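Local coordinates for endo-beta-1,2-glucanase (Talaromyces funiculosus, PDB 6IMV), which hydrolyses beta-1,2-glucan chains at internal linkages, as an endo-acting fungal glycoside hydrolase, at the beta-D-glucopyranose site and the glycan on Asn349. Residues are numbered along the deposited sequence; one frame, centred on the assembly and turned at random.

Contact 1: the beta-D-glucopyranose site. Residues 60, 75, 77, 82, 143, 348, 361, 432, 434. With BGC (beta-D-glucopyranose), chain B.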
loop_
_atom_site.group_PDB
_atom_site.type_symbol
_atom_site.label_atom_id
_atom_site.label_comp_id
_atom_site.label_asym_id
_atom_site.label_seq_id
_atom_site.Cartn_x
_atom_site.Cartn_y
_atom_site.Cartn_z
ATOM N N ASP A 60 -11.452 -5.186 -3.450
ATOM C CA ASP A 60 -10.173 -5.737 -3.021
ATOM C C ASP A 60 -9.433 -6.327 -4.230
ATOM O O ASP A 60 -8.219 -6.166 -4.367
ATOM C CB ASP A 60 -10.353 -6.810 -1.943
ATOM C CG ASP A 60 -9.043 -7.465 -1.524
ATOM O OD1 ASP A 60 -8.101 -6.726 -1.206
ATOM O OD2 ASP A 60 -8.982 -8.710 -1.523
ATOM N N HIS A 75 -13.819 -10.128 -5.372
ATOM C CA HIS A 75 -14.041 -9.796 -3.975
ATOM C C HIS A 75 -14.948 -8.573 -3.927
ATOM O O HIS A 75 -14.535 -7.508 -4.391
ATOM C CB HIS A 75 -12.715 -9.515 -3.240
ATOM C CG HIS A 75 -11.873 -10.724 -2.997
ATOM N ND1 HIS A 75 -10.611 -10.636 -2.427
ATOM C CD2 HIS A 75 -12.098 -12.036 -3.244
ATOM C CE1 HIS A 75 -10.092 -11.842 -2.337
ATOM N NE2 HIS A 75 -10.992 -12.723 -2.819
ATOM N N PHE A 77 -15.815 -6.697 -1.506
ATOM C CA PHE A 77 -15.482 -5.853 -0.360
ATOM C C PHE A 77 -14.157 -5.137 -0.643
ATOM O O PHE A 77 -13.402 -5.544 -1.529
ATOM C CB PHE A 77 -15.374 -6.693 0.912
ATOM C CG PHE A 77 -14.373 -7.811 0.809
ATOM C CD1 PHE A 77 -13.028 -7.581 1.053
ATOM C CD2 PHE A 77 -14.765 -9.080 0.421
ATOM C CE1 PHE A 77 -12.101 -8.601 0.939
ATOM C CE2 PHE A 77 -13.837 -10.104 0.315
ATOM C CZ PHE A 77 -12.506 -9.860 0.566
ATOM N N LYS A 82 -7.057 0.054 0.219
ATOM C CA LYS A 82 -7.060 -0.163 -1.245
ATOM C C LYS A 82 -7.457 1.140 -1.955
ATOM O O LYS A 82 -6.912 1.489 -2.993
ATOM C CB LYS A 82 -7.995 -1.310 -1.646
ATOM C CG LYS A 82 -7.677 -2.650 -0.990
ATOM C CD LYS A 82 -8.416 -2.894 0.310
ATOM C CE LYS A 82 -7.796 -4.001 1.137
ATOM N NZ LYS A 82 -6.399 -3.675 1.522
ATOM N N TRP A 143 -14.123 -1.414 6.624
ATOM C CA TRP A 143 -14.208 -2.369 5.510
ATOM C C TRP A 143 -15.656 -2.364 5.007
ATOM O O TRP A 143 -16.586 -2.377 5.812
ATOM C CB TRP A 143 -13.760 -3.768 5.935
ATOM C CG TRP A 143 -12.281 -3.900 6.111
ATOM C CD1 TRP A 143 -11.524 -3.377 7.117
ATOM C CD2 TRP A 143 -11.371 -4.617 5.257
ATOM N NE1 TRP A 143 -10.210 -3.721 6.950
ATOM C CE2 TRP A 143 -10.085 -4.475 5.815
ATOM C CE3 TRP A 143 -11.517 -5.366 4.083
ATOM C CZ2 TRP A 143 -8.953 -5.038 5.229
ATOM C CZ3 TRP A 143 -10.397 -5.927 3.505
ATOM C CH2 TRP A 143 -9.133 -5.763 4.074
ATOM N N ASN A 348 -2.241 -13.187 0.249
ATOM C CA ASN A 348 -3.146 -14.316 0.101
ATOM C C ASN A 348 -2.338 -15.573 -0.230
ATOM O O ASN A 348 -1.345 -15.529 -0.966
ATOM C CB ASN A 348 -4.225 -14.067 -0.955
ATOM C CG ASN A 348 -5.317 -13.163 -0.432
ATOM O OD1 ASN A 348 -6.185 -13.610 0.319
ATOM N ND2 ASN A 348 -5.251 -11.889 -0.775
ATOM N N TYR A 361 -5.277 -16.308 4.272
ATOM C CA TYR A 361 -4.390 -15.156 4.180
ATOM C C TYR A 361 -3.173 -15.349 5.098
ATOM O O TYR A 361 -3.319 -15.681 6.266
ATOM C CB TYR A 361 -5.141 -13.874 4.526
ATOM C CG TYR A 361 -4.333 -12.631 4.267
ATOM C CD1 TYR A 361 -4.231 -12.106 2.993
ATOM C CD2 TYR A 361 -3.643 -12.000 5.286
ATOM C CE1 TYR A 361 -3.485 -10.974 2.732
ATOM C CE2 TYR A 361 -2.890 -10.864 5.047
ATOM C CZ TYR A 361 -2.811 -10.349 3.765
ATOM O OH TYR A 361 -2.086 -9.225 3.520
ATOM N N THR A 432 -5.113 -8.525 -6.415
ATOM C CA THR A 432 -5.528 -7.522 -5.441
ATOM C C THR A 432 -4.745 -6.226 -5.664
ATOM O O THR A 432 -3.645 -6.252 -6.217
ATOM C CB THR A 432 -5.337 -8.005 -3.994
ATOM O OG1 THR A 432 -3.942 -8.175 -3.745
ATOM C CG2 THR A 432 -6.065 -9.302 -3.697
ATOM N N ASP A 434 -3.393 -4.540 -3.264
ATOM C CA ASP A 434 -2.252 -4.662 -2.347
ATOM C C ASP A 434 -1.063 -5.354 -3.039
ATOM O O ASP A 434 0.079 -4.914 -2.869
ATOM C CB ASP A 434 -2.658 -5.380 -1.052
ATOM C CG ASP A 434 -3.374 -4.498 -0.033
ATOM O OD1 ASP A 434 -4.420 -3.942 -0.366
ATOM O OD2 ASP A 434 -2.894 -4.407 1.116
HETATM C C2 BGC B . -8.099 -9.906 3.655
HETATM C C3 BGC B . -8.100 -10.425 2.207
HETATM C C4 BGC B . -7.493 -9.405 1.224
HETATM C C5 BGC B . -6.163 -8.871 1.778
HETATM C C6 BGC B . -5.528 -7.794 0.894
HETATM C C1 BGC B . -6.725 -9.369 4.031
HETATM O O1 BGC B . -6.663 -8.834 5.356
HETATM O O2 BGC B . -8.402 -10.982 4.526
HETATM O O3 BGC B . -9.426 -10.762 1.793
HETATM O O4 BGC B . -7.301 -9.979 -0.085
HETATM O O5 BGC B . -6.357 -8.352 3.099
HETATM O O6 BGC B . -6.375 -6.648 0.878
HETATM O O HOH W 1 -5.974 -5.275 -2.079
#

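Contact 2: the glycan on Asn349. Residues 349-350, 359-362, 377, 421. With NAG (2-acetamido-2-deoxy-beta-D-glucopyranose), chain C; NAG (2-acetamido-2-deoxy-beta-D-glucopyranose), chain D.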
loop_
_atom_site.group_PDB
_atom_site.type_symbol
_atom_site.label_atom_id
_atom_site.label_comp_id
_atom_site.label_asym_id
_atom_site.label_seq_id
_atom_site.Cartn_x
_atom_site.Cartn_y
_atom_site.Cartn_z
ATOM N N ASN A 349 -2.807 -16.688 0.337
ATOM C CA ASN A 349 -2.262 -18.012 0.138
ATOM C C ASN A 349 -2.708 -18.529 -1.232
ATOM O O ASN A 349 -3.515 -17.883 -1.926
ATOM C CB ASN A 349 -2.729 -18.944 1.259
ATOM C CG ASN A 349 -1.785 -20.089 1.562
ATOM O OD1 ASN A 349 -0.837 -20.352 0.816
ATOM N ND2 ASN A 349 -2.053 -20.769 2.666
ATOM N N VAL A 350 -2.203 -19.712 -1.592
ATOM C CA VAL A 350 -2.485 -20.355 -2.873
ATOM C C VAL A 350 -3.981 -20.668 -3.005
ATOM O O VAL A 350 -4.714 -20.816 -2.016
ATOM C CB VAL A 350 -1.648 -21.631 -3.057
ATOM C CG1 VAL A 350 -0.163 -21.346 -3.006
ATOM C CG2 VAL A 350 -2.006 -22.711 -2.044
ATOM N N VAL A 359 -6.891 -20.491 0.003
ATOM C CA VAL A 359 -6.981 -21.340 1.199
ATOM C C VAL A 359 -6.888 -20.497 2.481
ATOM O O VAL A 359 -7.301 -20.954 3.536
ATOM C CB VAL A 359 -5.956 -22.487 1.197
ATOM C CG1 VAL A 359 -6.162 -23.421 0.023
ATOM C CG2 VAL A 359 -4.529 -22.004 1.224
ATOM N N GLY A 360 -6.376 -19.267 2.393
ATOM C CA GLY A 360 -6.291 -18.390 3.554
ATOM C C GLY A 360 -5.444 -17.167 3.259
ATOM O O GLY A 360 -4.981 -16.988 2.139
ATOM N N TYR A 361 -5.277 -16.308 4.272
ATOM C CA TYR A 361 -4.390 -15.156 4.180
ATOM C C TYR A 361 -3.173 -15.349 5.098
ATOM O O TYR A 361 -3.319 -15.681 6.266
ATOM C CB TYR A 361 -5.141 -13.874 4.526
ATOM C CG TYR A 361 -4.333 -12.631 4.267
ATOM C CD1 TYR A 361 -4.231 -12.106 2.993
ATOM C CD2 TYR A 361 -3.643 -12.000 5.286
ATOM C CE1 TYR A 361 -3.485 -10.974 2.732
ATOM C CE2 TYR A 361 -2.890 -10.864 5.047
ATOM C CZ TYR A 361 -2.811 -10.349 3.765
ATOM O OH TYR A 361 -2.086 -9.225 3.520
ATOM N N ILE A 362 -1.978 -15.123 4.543
ATOM C CA ILE A 362 -0.712 -15.225 5.286
ATOM C C ILE A 362 -0.251 -13.818 5.668
ATOM O O ILE A 362 0.338 -13.123 4.839
ATOM C CB ILE A 362 0.381 -15.947 4.467
ATOM C CG1 ILE A 362 -0.085 -17.289 3.898
ATOM C CG2 ILE A 362 1.644 -16.103 5.299
ATOM C CD1 ILE A 362 0.741 -17.769 2.719
ATOM N N GLU A 377 5.289 -17.758 8.441
ATOM C CA GLU A 377 5.112 -18.661 7.318
ATOM C C GLU A 377 5.865 -18.071 6.121
ATOM O O GLU A 377 5.547 -16.950 5.680
ATOM C CB GLU A 377 3.624 -18.850 7.001
ATOM C CG GLU A 377 3.393 -19.858 5.885
ATOM C CD GLU A 377 1.951 -20.172 5.534
ATOM O OE1 GLU A 377 1.078 -19.929 6.376
ATOM O OE2 GLU A 377 1.710 -20.658 4.397
ATOM N N ARG A 421 3.954 -20.159 -4.235
ATOM C CA ARG A 421 4.827 -20.890 -3.346
ATOM C C ARG A 421 6.262 -20.760 -3.870
ATOM O O ARG A 421 6.495 -20.786 -5.098
ATOM C CB ARG A 421 4.398 -22.357 -3.261
ATOM C CG ARG A 421 3.161 -22.588 -2.404
ATOM C CD ARG A 421 2.830 -24.060 -2.232
ATOM N NE ARG A 421 3.922 -24.768 -1.567
ATOM C CZ ARG A 421 4.079 -24.891 -0.250
ATOM N NH1 ARG A 421 3.231 -24.318 0.589
ATOM N NH2 ARG A 421 5.096 -25.586 0.221
HETATM C C1 NAG C . -1.276 -21.888 3.132
HETATM C C2 NAG C . -1.655 -22.173 4.572
HETATM C C3 NAG C . -0.765 -23.291 5.095
HETATM C C4 NAG C . -0.946 -24.534 4.249
HETATM C C5 NAG C . -0.761 -24.209 2.773
HETATM C C6 NAG C . -1.181 -25.398 1.914
HETATM C C7 NAG C . -2.502 -20.119 5.613
HETATM C C8 NAG C . -2.182 -19.017 6.582
HETATM N N2 NAG C . -1.523 -20.988 5.397
HETATM O O3 NAG C . -1.086 -23.571 6.446
HETATM O O4 NAG C . 0.061 -25.477 4.649
HETATM O O5 NAG C . -1.522 -23.064 2.367
HETATM O O6 NAG C . -0.882 -25.090 0.557
HETATM O O7 NAG C . -3.588 -20.205 5.065
HETATM C C1 NAG D . -0.544 -26.740 4.991
HETATM C C2 NAG D . 0.507 -27.847 4.982
HETATM C C3 NAG D . -0.083 -29.189 5.435
HETATM C C4 NAG D . -0.974 -29.063 6.666
HETATM C C5 NAG D . -1.987 -27.936 6.408
HETATM C C6 NAG D . -3.047 -27.764 7.491
HETATM C C7 NAG D . 2.074 -27.537 3.107
HETATM C C8 NAG D . 2.253 -27.822 1.646
HETATM N N2 NAG D . 0.949 -28.011 3.614
HETATM O O3 NAG D . 0.957 -30.129 5.719
HETATM O O4 NAG D . -1.583 -30.347 6.904
HETATM O O5 NAG D . -1.241 -26.718 6.238
HETATM O O6 NAG D . -2.495 -27.056 8.606
HETATM O O7 NAG D . 2.897 -26.912 3.757
HETATM O O HOH W 2 0.889 -22.662 0.103
#

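Contact 1: the beta-D-glucopyranose site
BGC stands here on its O4 end in a pocket of a beta-1,2-glucanase, a worked example of a sugar ring held between an aromatic face and polar groups. One wall is flat: Tyr361, with CG anti to its backbone N (chi1 -172°), turns its ring face to the sugar so that BGC C1 lies 3.8 Å from the ring centroid, a CH-pi contact. The facing wall is made of aromatic rims, with Phe77 CZ 3.4 Å from BGC O3 and Trp143 CH2 pointing at O5. Trp143 also lines the neighbouring glycan pocket, so this is probably an accessory site along the substrate-binding region; the structure alone does not show whether the glucose is a product or an additive. Asp60 and Asn348 form the floor. Asp60 OD2 accepts from BGC O4 at 2.6 Å on its syn lone pair, and OD1 takes the 6-hydroxyl, BGC O6, at 2.7 Å from above the carboxylate plane. An alanine here would probably loosen the grip on both hydroxyls. Asn348 ND2 donates in its amide plane to BGC O4 at 2.9 Å, almost straight (169°). At the charged O6 flank, Lys82 NZ hydrogen-bonds BGC O6 at 3.0 Å and salt-bridges Asp434 OD1, while a water ties Asp60 OD1 to Asp434 N and OD1. Contacts thin towards O1 and O2, probably the open edge. Beneath the floor, His75 ND1 donates in its ring plane to the anti lone pair of Asp60 OD2, at 2.7 Å.

Contact 2: the glycan on Asn349
N-glycosylation marks Asn349, the first residue of an Asn-Val-Thr sequon, and the glycan illustrates how a sugar tree is steadied by the protein at its root. The side chain of Asn349 leaves the backbone with CG anti to N (chi1 -152°). Asn349 CB stands behind the linkage, 3.8 Å from NAG (chain C) C1. At CG the amide divides. Asn349 OD1 takes the backbone N of Val350 at 2.8 Å, which approaches from above the carbonyl plane rather than along a lone pair, and also meets a water held by Arg421 NH1 and by NAG (chain C) O6, so that the amide oxygen is braced from the protein and, through water, from the sugar. The ring oxygen O5 of NAG (chain C) is crowded against OD1 too; both can only accept, and the rotation about the ND2-C1 bond brings them close. Asn349 ND2, the tip, is joined to NAG (chain C) C1 by the covalent bond of 1.4 Å and makes a weak hydrogen bond to the acetamido carbonyl O7. Glu377 runs out extended to the other side of the acetamido group, where Glu377 OE1 accepts a hydrogen bond from NAG (chain C) N2 at 3.0 Å on its syn lone pair (162° at H). Together with the weak ND2 to O7 bond, this is likely to fix the rotation of the N-acetyl arm. The arm's methyl, NAG (chain C) C8, lies 3.8 Å from Ile362 CG1 and 3.5 Å from the carbonyl O of Tyr361. Along the ring, Val359 CG2 lies 3.4 Å from NAG (chain C) O5, beside C1. NAG (chain D) is beta-1,4-linked and poorly ordered, so its contacts are less certain: NAG (chain C) O3 appears to donate to NAG (chain D) O5 at 3.2 Å. The guanidinium of Arg421 lies beside the acetamido methyl of NAG (chain D).

About 13 Å separates the C-alpha centres of contact 1 and contact 2, and Tyr361 belongs to both. Its side chain serves contact 1, whereas its backbone carbonyl faces contact 2, so strand 361-362 presents one surface to the sugar pocket and another to the glycan. A similar division falls between Asn348, at the end of strand 347-348, and its sequence neighbour Asn349. The glycan root is thus anchored beside the same strand segments that carry one wall and part of the floor of the glucose site; the structure alone does not show any influence between them.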